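Local coordinates for octopine dehydrogenase (Pecten maximus, PDB 3C7A), which catalyses the NADH-dependent joining of L-arginine and pyruvate to D-octopine, the reverse of octopine dehydrogenation, at residues Gly13-Ser18 with Cys148-Phe153; Thr52-Glu57 with Gly154-Val159; Leu111-Pro116 with Ser137-Glu142; Val165-Leu170 with Val193-Lys198. All coordinates share one frame; numbering follows the deposited sequence.

Interaction 1 of 4, residues Gly13-Ser18 with Cys148-Phe153; sequences GAHTLS and CRIKEF. With NAD (nicotinamide-adenine-dinucleotide), chain B.
C148 and T16 meet beside the dinucleotide, with H15 and I150 packed next to them; here strand 148-150 passes helix 13-18 at 100°, the axes 8.4 Å apart. The side chain of C148 is instructive when followed outward. Its CB lies 3.9 Å from T16 OG1, a hydroxyl whose hydrogen-bond partner is N12 O. Rotation about chi1 (52°) sets SG between the backbone N and the carbonyl carbon. From there SG meets the same T16 OG1 at 3.9 Å, approaches NAD N7N at 4.1 Å, and comes within 4.4 Å of G13 N. Next to this pair, I150 reaches across at about a right angle to H15. Its CD1 sits over one face of the imidazole, offset toward the rim on the ND1-CE1 side, 4.0 Å from the ring centroid and 19° off the normal. The ring's rotation is further fixed by a hydrogen bond from H15 ND1 to G11 O and by stacking with W42. As in other Rossmann-type sites, the start of the helix serves the pyrophosphate: G13 N donates to NAD O2N at 2.9 Å, and a side chain on G13 would crowd that oxygen. C148 N donates to NAD O7N at 3.3 Å. The segments share no hydrogen bond with each other; van der Waals contact and a CH-pi contact join them, while their backbone N-H groups grip two parts of one cofactor.

Interaction 2 of 4, residues Thr52-Glu57 with Gly154-Val159; sequences TVIVNE and GRKVEV
The amide of N56 and the carboxylate of E158 cross at an angle, their planes 48° apart, where two parallel strands of the mixed sheet run side by side. N56 ND2 donates to E158 OE2 at 3.3 Å; the acceptor lies in the amide plane, whereas the donor reaches the anti side of the carboxylate, 31° out of its plane. The same ND2 also donates to V159 O at 3.1 Å, coming from above that carbonyl plane. N56 OD1 is held by Q62 of the adjoining strand, which helps to fix the amide's rotation. Between the strands, the N-H groups of I54 and V159 make the straightest bonds, the latter to I54 O at 3.0 Å. On one face V157 CG1, flanked by both backbone N and C (chi1 67°), touches V53 CG2 at 3.9 Å, the two side chains running in the same direction; T16 of helix 12-21 packs against V157 and V159. The other face carries I54 CD1 against K156 CD, 3.8 Å apart, their chains set obliquely. R155 and K156 form a classic beta bulge opposite E152. At this end a water accepts from T52 OG1 at 2.7 Å and donates to R155 O at 3.0 Å, the same carbonyl that receives T52 N.

Interaction 3 of 4, residues Leu111-Pro116 with Ser137-Glu142; sequences LIVGLP and SMMSFE. With EDO (1,2-ethanediol), chain C.
The beta-alpha-beta unit of strand 111-114, helix 121-129 and strand 137-141 sets V113 and L115 against F141, which packs at the end of the strand pair. Four backbone bonds tie the pair, among them G114 N to M139 O at 3.0 Å. F141 N donates to G114 O at 3.2 Å, and that oxygen also lies in plane at the edge of the F141 ring. L115 has its CG anti to the backbone N (chi1 -170°), and chi2 (81°) then turns CD1 over one face of the F141 ring, offset toward the rim, 4.0 Å from the ring centroid and 26° off the normal. V113 CG1 approaches the ring edge at CE1, 3.8 Å away, while F194 meets the ring edge-to-face. An alanine at F141 would probably open a gap beside V113 CG1 and F194 and leave L115 CD1 without its aromatic face. Beyond the strand, a cis peptide bond leads into P116, whose CB lies 4.1 Å from F141 O and which touches the NAD. Around the pair, strand 85-88 bonds to strand 111-114, strand 156-171 runs antiparallel beside strand 137-141, and helix 121-129 packs on M138 and S140.

Interaction 4 of 4, residues Val165-Leu170 with Val193-Lys198; sequences VLAASL and VFRLAK
L166 and F194 run alongside each other in the same direction, on one face of the parallel pair in the unit of strand 156-171, helix 180-188 and strand 193-196. With CG of F194 beside the backbone N (chi1 -60°), the ring is set alongside L166: its CD1 lies 3.9 Å from L166 CB, and its CE1 is 4.0 Å from L166 CD2. H188 meets the phenyl ring edge-to-face, and L181 of the connecting helix also touches it. A serine in place of F194 would probably leave L166 CB and CD2 without their aromatic neighbour and H188 without its ring partner. On the opposite face R195 starts with CG close to both backbone N and C (chi1 73°), then runs extended to NE. At chi4 (-85°) the chain bends, and the guanidinium lies with A167 CB 3.9 Å above its centre, while V165 CB is at its edge, 4.2 Å from NH1. Among the backbone bonds, A197 N reaches A168 O at 2.9 Å from above the carbonyl plane. A water, 3.1 Å from both L170 N and A197 O, links the two segments past the end of strand 193-196. The pair thus divides its chemistry: aromatic and aliphatic carbon packs on the face of L166 and F194, while on the face of V165 and R195, both exposed, a charged group lays its flat side on the A167 methyl.

In the fold
Strand 156-171 carries the comparison: its residues 156-159 serve interaction 2 and its residues 165-170 serve interaction 4, with centres about 26 Å apart. Interactions 1 and 3 are buried and both reach the NAD, whereas 2 and 4 are partly buried. Interactions 2, 3 and 4 are parallel strand pairs held by backbone bonds; interaction 1, helix against strand, relies on packing and the shared cofactor. Polar side chains bridge the strands in interaction 2, while interaction 3 is largely apolar and interaction 4 combines both characters. Neighbouring contacts join through the sheet: K151 N probably bonds K156 O between 1 and 2, as S140 O and S169 N do between 3 and 4.

Interaction 1 of 4, residues Gly13-Ser18 with Cys148-Phe153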
# COMPACT_ATOMS: atom_id res chain seq x y z
N GLY A 13 5.27 -3.30 11.54
CA GLY A 13 3.81 -3.17 11.61
C GLY A 13 3.11 -4.27 12.38
O GLY A 13 2.17 -4.01 13.13
N ALA A 14 3.57 -5.51 12.20
CA ALA A 14 2.98 -6.68 12.86
C ALA A 14 3.21 -6.71 14.37
O ALA A 14 2.34 -7.17 15.12
CB ALA A 14 3.47 -7.97 12.21
N HIS A 15 4.38 -6.24 14.81
CA HIS A 15 4.70 -6.12 16.24
C HIS A 15 3.74 -5.15 16.95
O HIS A 15 3.21 -5.47 18.02
CB HIS A 15 6.15 -5.66 16.45
CG HIS A 15 7.15 -6.78 16.45
ND1 HIS A 15 7.48 -7.50 15.31
CD2 HIS A 15 7.92 -7.28 17.44
CE1 HIS A 15 8.39 -8.40 15.61
NE2 HIS A 15 8.68 -8.29 16.90
N THR A 16 3.52 -3.98 16.34
CA THR A 16 2.67 -2.93 16.91
C THR A 16 1.19 -3.34 17.00
O THR A 16 0.55 -3.17 18.05
CB THR A 16 2.80 -1.58 16.13
OG1 THR A 16 4.18 -1.21 16.04
CG2 THR A 16 2.03 -0.46 16.82
N LEU A 17 0.65 -3.89 15.91
CA LEU A 17 -0.76 -4.30 15.85
C LEU A 17 -1.12 -5.42 16.84
O LEU A 17 -2.17 -5.37 17.48
CB LEU A 17 -1.17 -4.68 14.42
CG LEU A 17 -2.61 -5.15 14.14
CD1 LEU A 17 -3.65 -4.06 14.40
CD2 LEU A 17 -2.74 -5.67 12.71
N SER A 18 -0.24 -6.42 16.95
CA SER A 18 -0.45 -7.57 17.84
C SER A 18 -0.52 -7.18 19.32
O SER A 18 -1.34 -7.71 20.07
CB SER A 18 0.62 -8.64 17.62
OG SER A 18 0.49 -9.25 16.35
N CYS A 148 6.81 3.63 12.95
CA CYS A 148 7.27 2.71 14.01
C CYS A 148 8.55 1.94 13.67
O CYS A 148 8.85 1.70 12.50
CB CYS A 148 6.14 1.74 14.38
SG CYS A 148 5.39 0.84 12.97
N ARG A 149 9.30 1.55 14.71
CA ARG A 149 10.55 0.79 14.56
C ARG A 149 10.81 -0.16 15.74
O ARG A 149 10.61 0.20 16.90
CB ARG A 149 11.74 1.74 14.37
CG ARG A 149 13.04 1.05 13.94
CD ARG A 149 14.20 2.03 13.80
NE ARG A 149 14.19 2.73 12.52
CZ ARG A 149 15.16 3.52 12.07
NH1 ARG A 149 16.26 3.72 12.79
NH2 ARG A 149 15.05 4.11 10.88
N ILE A 150 11.26 -1.38 15.42
CA ILE A 150 11.61 -2.41 16.42
C ILE A 150 12.88 -2.04 17.20
O ILE A 150 13.87 -1.61 16.62
CB ILE A 150 11.78 -3.81 15.75
CG1 ILE A 150 10.43 -4.34 15.24
CG2 ILE A 150 12.42 -4.82 16.72
CD1 ILE A 150 10.55 -5.49 14.25
N LYS A 151 12.83 -2.21 18.53
CA LYS A 151 13.98 -1.97 19.40
C LYS A 151 14.69 -3.27 19.81
O LYS A 151 15.91 -3.30 19.94
CB LYS A 151 13.57 -1.18 20.65
CG LYS A 151 12.89 0.17 20.37
CD LYS A 151 13.82 1.18 19.67
CE LYS A 151 14.85 1.76 20.62
NZ LYS A 151 15.73 2.75 19.94
N GLU A 152 13.90 -4.32 20.02
CA GLU A 152 14.41 -5.64 20.39
C GLU A 152 13.47 -6.71 19.83
O GLU A 152 12.28 -6.73 20.16
CB GLU A 152 14.53 -5.76 21.92
CG GLU A 152 15.07 -7.10 22.43
CD GLU A 152 15.31 -7.13 23.93
OE1 GLU A 152 14.76 -6.27 24.66
OE2 GLU A 152 16.05 -8.01 24.40
N PHE A 153 14.01 -7.60 18.99
CA PHE A 153 13.20 -8.59 18.27
C PHE A 153 12.34 -9.47 19.18
O PHE A 153 12.85 -10.18 20.05
CB PHE A 153 14.07 -9.46 17.34
CG PHE A 153 13.30 -10.56 16.64
CD1 PHE A 153 13.34 -11.87 17.11
CD2 PHE A 153 12.54 -10.28 15.50
CE1 PHE A 153 12.63 -12.89 16.46
CE2 PHE A 153 11.83 -11.29 14.85
CZ PHE A 153 11.88 -12.60 15.33
PA NAD B . 8.99 -4.65 7.28
O1A NAD B . 10.13 -4.38 6.38
O2A NAD B . 9.36 -4.36 8.69
O5B NAD B . 8.51 -6.19 7.12
C5B NAD B . 9.41 -7.27 7.23
C4B NAD B . 8.64 -8.59 7.31
O4B NAD B . 8.22 -9.00 6.02
C3B NAD B . 9.47 -9.74 7.86
O3B NAD B . 9.34 -9.89 9.25
C2B NAD B . 8.95 -10.95 7.11
O2B NAD B . 7.91 -11.59 7.82
C1B NAD B . 8.42 -10.38 5.81
N9A NAD B . 9.42 -10.63 4.75
C8A NAD B . 10.47 -9.80 4.42
N7A NAD B . 11.17 -10.37 3.42
C5A NAD B . 10.59 -11.55 3.10
C6A NAD B . 10.91 -12.51 2.14
N6A NAD B . 12.10 -12.47 1.54
N1A NAD B . 10.12 -13.65 2.04
C2A NAD B . 9.03 -13.81 2.87
N3A NAD B . 8.72 -12.85 3.81
C4A NAD B . 9.49 -11.73 3.93
O3 NAD B . 7.72 -3.78 6.80
PN NAD B . 6.94 -2.75 7.77
O1N NAD B . 7.91 -1.74 8.26
O2N NAD B . 6.13 -3.52 8.74
O5D NAD B . 5.93 -1.97 6.77
C5D NAD B . 4.95 -2.62 5.99
C4D NAD B . 4.50 -1.70 4.85
O4D NAD B . 4.05 -0.44 5.35
C3D NAD B . 5.62 -1.42 3.87
O3D NAD B . 5.14 -1.58 2.55
C2D NAD B . 6.01 0.02 4.14
O2D NAD B . 6.42 0.68 2.96
C1D NAD B . 4.74 0.63 4.72
N1N NAD B . 5.00 1.75 5.66
C2N NAD B . 5.84 1.61 6.74
C3N NAD B . 6.06 2.68 7.61
C7N NAD B . 6.79 2.46 8.91
O7N NAD B . 7.07 3.50 9.69
N7N NAD B . 7.16 1.15 9.29
C4N NAD B . 5.41 3.90 7.38
C5N NAD B . 4.55 4.03 6.29
C6N NAD B . 4.35 2.94 5.44

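Interaction 2 of 4, residues Thr52-Glu57 with Gly154-Val159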
# COMPACT_ATOMS: atom_id res chain seq x y z
N THR A 52 5.86 -5.45 24.92
CA THR A 52 5.76 -4.04 25.31
C THR A 52 5.75 -3.06 24.13
O THR A 52 6.61 -3.12 23.25
CB THR A 52 6.90 -3.64 26.29
OG1 THR A 52 7.02 -4.62 27.33
CG2 THR A 52 6.64 -2.28 26.93
N VAL A 53 4.76 -2.16 24.12
CA VAL A 53 4.66 -1.08 23.13
C VAL A 53 4.81 0.28 23.82
O VAL A 53 4.06 0.61 24.73
CB VAL A 53 3.31 -1.13 22.34
CG1 VAL A 53 3.24 -0.02 21.30
CG2 VAL A 53 3.10 -2.49 21.68
N ILE A 54 5.79 1.07 23.36
CA ILE A 54 6.06 2.40 23.92
C ILE A 54 5.53 3.50 22.99
O ILE A 54 5.93 3.58 21.83
CB ILE A 54 7.57 2.62 24.20
CG1 ILE A 54 8.14 1.48 25.04
CG2 ILE A 54 7.81 3.97 24.89
CD1 ILE A 54 9.65 1.33 24.96
N VAL A 55 4.63 4.33 23.52
CA VAL A 55 3.95 5.36 22.72
C VAL A 55 4.37 6.78 23.11
O VAL A 55 4.19 7.20 24.25
CB VAL A 55 2.40 5.22 22.81
CG1 VAL A 55 1.70 6.29 21.98
CG2 VAL A 55 1.95 3.83 22.36
N ASN A 56 4.93 7.51 22.14
CA ASN A 56 5.28 8.92 22.33
C ASN A 56 4.06 9.82 22.15
O ASN A 56 3.37 9.76 21.13
CB ASN A 56 6.39 9.34 21.35
CG ASN A 56 7.75 8.78 21.74
OD1 ASN A 56 8.28 9.09 22.81
ND2 ASN A 56 8.33 7.97 20.86
N GLU A 57 3.80 10.66 23.15
CA GLU A 57 2.62 11.53 23.16
C GLU A 57 2.93 12.95 22.70
O GLU A 57 4.09 13.30 22.45
CB GLU A 57 1.96 11.54 24.55
CG GLU A 57 1.64 10.16 25.14
CD GLU A 57 0.37 9.52 24.56
OE1 GLU A 57 -0.21 10.05 23.59
OE2 GLU A 57 -0.04 8.47 25.10
N GLY A 154 11.02 -9.40 18.97
CA GLY A 154 10.06 -10.23 19.68
C GLY A 154 9.69 -9.76 21.08
O GLY A 154 8.92 -10.43 21.77
N ARG A 155 10.21 -8.60 21.48
CA ARG A 155 10.06 -8.13 22.86
C ARG A 155 9.62 -6.66 23.02
O ARG A 155 8.84 -6.35 23.92
CB ARG A 155 11.35 -8.38 23.66
CG ARG A 155 11.69 -9.86 23.87
CD ARG A 155 13.02 -10.05 24.61
NE ARG A 155 12.96 -9.59 26.00
CZ ARG A 155 12.55 -10.32 27.03
NH1 ARG A 155 12.15 -11.57 26.86
NH2 ARG A 155 12.54 -9.79 28.25
N LYS A 156 10.12 -5.77 22.15
CA LYS A 156 9.89 -4.33 22.31
C LYS A 156 9.81 -3.56 20.99
O LYS A 156 10.62 -3.78 20.09
CB LYS A 156 10.98 -3.72 23.21
CG LYS A 156 10.60 -2.41 23.88
CD LYS A 156 11.80 -1.76 24.59
CE LYS A 156 12.21 -2.52 25.85
NZ LYS A 156 11.25 -2.33 26.97
N VAL A 157 8.84 -2.64 20.90
CA VAL A 157 8.65 -1.79 19.71
C VAL A 157 8.24 -0.35 20.11
O VAL A 157 7.55 -0.14 21.11
CB VAL A 157 7.64 -2.43 18.70
CG1 VAL A 157 6.22 -2.49 19.28
CG2 VAL A 157 7.66 -1.70 17.35
N GLU A 158 8.67 0.64 19.31
CA GLU A 158 8.44 2.06 19.61
C GLU A 158 7.64 2.78 18.52
O GLU A 158 7.94 2.67 17.33
CB GLU A 158 9.77 2.78 19.85
CG GLU A 158 9.64 4.23 20.35
CD GLU A 158 10.97 4.96 20.48
OE1 GLU A 158 12.00 4.47 19.95
OE2 GLU A 158 10.99 6.04 21.11
N VAL A 159 6.62 3.53 18.94
CA VAL A 159 5.81 4.36 18.04
C VAL A 159 6.29 5.82 18.09
O VAL A 159 6.28 6.45 19.15
CB VAL A 159 4.29 4.28 18.37
CG1 VAL A 159 3.48 5.27 17.53
CG2 VAL A 159 3.76 2.86 18.18
O HOH W 1 8.73 -6.70 26.88

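Interaction 3 of 4, residues Leu111-Pro116 with Ser137-Glu142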
# COMPACT_ATOMS: atom_id res chain seq x y z
N LEU A 111 -14.05 -11.32 7.21
CA LEU A 111 -13.67 -10.01 6.69
C LEU A 111 -12.15 -9.94 6.47
O LEU A 111 -11.38 -10.05 7.42
CB LEU A 111 -14.14 -8.89 7.64
CG LEU A 111 -13.73 -7.43 7.39
CD1 LEU A 111 -14.47 -6.83 6.19
CD2 LEU A 111 -13.97 -6.58 8.63
N ILE A 112 -11.75 -9.74 5.21
CA ILE A 112 -10.32 -9.71 4.82
C ILE A 112 -9.83 -8.27 4.58
O ILE A 112 -10.42 -7.54 3.78
CB ILE A 112 -10.07 -10.61 3.57
CG1 ILE A 112 -10.62 -12.02 3.80
CG2 ILE A 112 -8.58 -10.64 3.21
CD1 ILE A 112 -10.68 -12.91 2.56
N VAL A 113 -8.76 -7.89 5.28
CA VAL A 113 -8.27 -6.49 5.31
C VAL A 113 -6.81 -6.33 4.86
O VAL A 113 -5.93 -7.10 5.27
CB VAL A 113 -8.42 -5.88 6.75
CG1 VAL A 113 -8.12 -4.38 6.75
CG2 VAL A 113 -9.81 -6.14 7.33
N GLY A 114 -6.55 -5.31 4.03
CA GLY A 114 -5.18 -4.95 3.62
C GLY A 114 -4.69 -3.66 4.26
O GLY A 114 -5.26 -2.59 4.03
N LEU A 115 -3.62 -3.76 5.06
CA LEU A 115 -3.12 -2.62 5.85
C LEU A 115 -1.59 -2.42 5.75
O LEU A 115 -0.85 -2.85 6.63
CB LEU A 115 -3.55 -2.79 7.32
CG LEU A 115 -3.39 -1.65 8.34
CD1 LEU A 115 -4.51 -0.62 8.23
CD2 LEU A 115 -3.30 -2.19 9.76
N PRO A 116 -1.12 -1.76 4.67
CA PRO A 116 -1.85 -1.24 3.51
C PRO A 116 -1.95 -2.24 2.34
O PRO A 116 -1.15 -3.18 2.25
CB PRO A 116 -1.02 -0.03 3.09
CG PRO A 116 0.39 -0.38 3.50
CD PRO A 116 0.32 -1.44 4.57
N SER A 137 -16.07 -10.37 2.39
CA SER A 137 -15.90 -8.93 2.11
C SER A 137 -14.42 -8.53 2.02
O SER A 137 -13.57 -9.16 2.65
CB SER A 137 -16.60 -8.09 3.19
OG SER A 137 -18.01 -8.23 3.15
N MET A 138 -14.13 -7.49 1.23
CA MET A 138 -12.74 -7.01 1.01
C MET A 138 -12.57 -5.51 1.36
O MET A 138 -13.27 -4.66 0.79
CB MET A 138 -12.30 -7.31 -0.44
CG MET A 138 -12.21 -8.80 -0.81
SD MET A 138 -11.86 -9.18 -2.56
CE MET A 138 -13.47 -8.92 -3.31
N MET A 139 -11.64 -5.21 2.27
CA MET A 139 -11.43 -3.85 2.82
C MET A 139 -9.98 -3.35 2.60
O MET A 139 -9.03 -4.06 2.94
CB MET A 139 -11.76 -3.85 4.32
CG MET A 139 -11.95 -2.48 4.99
SD MET A 139 -12.33 -2.60 6.76
CE MET A 139 -12.69 -0.89 7.16
N SER A 140 -9.82 -2.14 2.05
CA SER A 140 -8.49 -1.60 1.67
C SER A 140 -8.13 -0.20 2.21
O SER A 140 -8.80 0.79 1.88
CB SER A 140 -8.33 -1.60 0.14
OG SER A 140 -8.38 -2.91 -0.40
N PHE A 141 -7.06 -0.11 3.00
CA PHE A 141 -6.59 1.15 3.61
C PHE A 141 -5.52 1.89 2.79
O PHE A 141 -4.77 1.26 2.04
CB PHE A 141 -6.06 0.90 5.03
CG PHE A 141 -7.13 0.76 6.08
CD1 PHE A 141 -7.73 -0.48 6.33
CD2 PHE A 141 -7.54 1.86 6.83
CE1 PHE A 141 -8.72 -0.62 7.30
CE2 PHE A 141 -8.54 1.73 7.81
CZ PHE A 141 -9.13 0.49 8.04
N GLU A 142 -5.45 3.22 2.95
CA GLU A 142 -4.56 4.07 2.12
C GLU A 142 -3.06 4.01 2.44
O GLU A 142 -2.23 4.10 1.53
CB GLU A 142 -5.07 5.53 2.06
CG GLU A 142 -5.06 6.31 3.38
CD GLU A 142 -5.55 7.76 3.24
OE1 GLU A 142 -5.12 8.47 2.30
OE2 GLU A 142 -6.36 8.19 4.09
C1 EDO C . -2.18 10.41 -1.22
O1 EDO C . -1.55 9.52 -2.14
C2 EDO C . -3.43 9.77 -0.64
O2 EDO C . -3.06 8.73 0.28

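Interaction 4 of 4, residues Val165-Leu170 with Val193-Lys198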
# COMPACT_ATOMS: atom_id res chain seq x y z
N VAL A 165 -6.30 11.33 11.00
CA VAL A 165 -7.41 10.74 10.22
C VAL A 165 -6.90 9.72 9.18
O VAL A 165 -5.73 9.78 8.78
CB VAL A 165 -8.29 11.82 9.52
CG1 VAL A 165 -9.12 12.62 10.53
CG2 VAL A 165 -7.45 12.75 8.64
N LEU A 166 -7.78 8.81 8.74
CA LEU A 166 -7.44 7.78 7.73
C LEU A 166 -8.69 7.18 7.05
O LEU A 166 -9.73 7.04 7.68
CB LEU A 166 -6.60 6.66 8.36
CG LEU A 166 -5.64 5.85 7.48
CD1 LEU A 166 -4.45 6.69 7.02
CD2 LEU A 166 -5.16 4.61 8.23
N ALA A 167 -8.57 6.82 5.77
CA ALA A 167 -9.71 6.34 4.96
C ALA A 167 -9.54 4.93 4.35
O ALA A 167 -8.41 4.49 4.12
CB ALA A 167 -10.05 7.35 3.87
N ALA A 168 -10.66 4.26 4.09
CA ALA A 168 -10.69 2.91 3.51
C ALA A 168 -11.92 2.63 2.62
O ALA A 168 -13.00 3.16 2.88
CB ALA A 168 -10.58 1.85 4.60
N SER A 169 -11.75 1.78 1.60
CA SER A 169 -12.85 1.35 0.73
C SER A 169 -13.36 -0.06 1.08
O SER A 169 -12.70 -0.80 1.81
CB SER A 169 -12.43 1.42 -0.75
OG SER A 169 -11.42 0.48 -1.05
N LEU A 170 -14.54 -0.42 0.54
CA LEU A 170 -15.19 -1.70 0.87
C LEU A 170 -16.01 -2.31 -0.28
O LEU A 170 -16.77 -1.61 -0.96
CB LEU A 170 -16.08 -1.54 2.11
CG LEU A 170 -16.83 -2.76 2.68
CD1 LEU A 170 -15.90 -3.68 3.46
CD2 LEU A 170 -17.98 -2.30 3.56
N VAL A 193 -9.04 8.58 13.57
CA VAL A 193 -10.48 8.48 13.30
C VAL A 193 -10.70 8.02 11.85
O VAL A 193 -10.29 8.69 10.91
CB VAL A 193 -11.22 9.83 13.56
CG1 VAL A 193 -12.72 9.68 13.38
CG2 VAL A 193 -10.91 10.36 14.96
N PHE A 194 -11.36 6.87 11.69
CA PHE A 194 -11.57 6.26 10.37
C PHE A 194 -12.86 6.70 9.66
O PHE A 194 -13.86 7.01 10.32
CB PHE A 194 -11.55 4.72 10.45
CG PHE A 194 -10.25 4.14 10.98
CD1 PHE A 194 -9.02 4.68 10.64
CD2 PHE A 194 -10.28 3.01 11.80
CE1 PHE A 194 -7.83 4.13 11.13
CE2 PHE A 194 -9.10 2.45 12.29
CZ PHE A 194 -7.87 3.01 11.95
N ARG A 195 -12.81 6.73 8.33
CA ARG A 195 -13.99 6.98 7.49
C ARG A 195 -14.01 6.07 6.25
O ARG A 195 -12.99 5.46 5.91
CB ARG A 195 -14.06 8.46 7.08
CG ARG A 195 -13.02 8.89 6.04
CD ARG A 195 -13.09 10.39 5.74
NE ARG A 195 -12.20 10.76 4.64
CZ ARG A 195 -10.91 11.04 4.76
NH1 ARG A 195 -10.31 10.99 5.95
NH2 ARG A 195 -10.20 11.37 3.69
N LEU A 196 -15.16 5.99 5.58
CA LEU A 196 -15.31 5.19 4.36
C LEU A 196 -15.25 6.01 3.07
O LEU A 196 -15.87 7.08 2.97
CB LEU A 196 -16.62 4.39 4.40
CG LEU A 196 -16.60 2.87 4.62
CD1 LEU A 196 -15.68 2.43 5.75
CD2 LEU A 196 -18.02 2.36 4.85
N ALA A 197 -14.51 5.51 2.09
CA ALA A 197 -14.43 6.12 0.75
C ALA A 197 -15.60 5.67 -0.13
O ALA A 197 -16.30 4.71 0.20
CB ALA A 197 -13.09 5.81 0.09
N LYS A 198 -15.78 6.34 -1.27
CA LYS A 198 -16.93 6.10 -2.16
C LYS A 198 -16.82 4.85 -3.05
O LYS A 198 -17.83 4.16 -3.27
CB LYS A 198 -17.22 7.34 -3.02
CG LYS A 198 -17.93 8.47 -2.29
CD LYS A 198 -18.18 9.65 -3.22
CE LYS A 198 -19.09 10.70 -2.59
NZ LYS A 198 -18.44 11.43 -1.46
O HOH W 2 -16.15 1.76 -0.86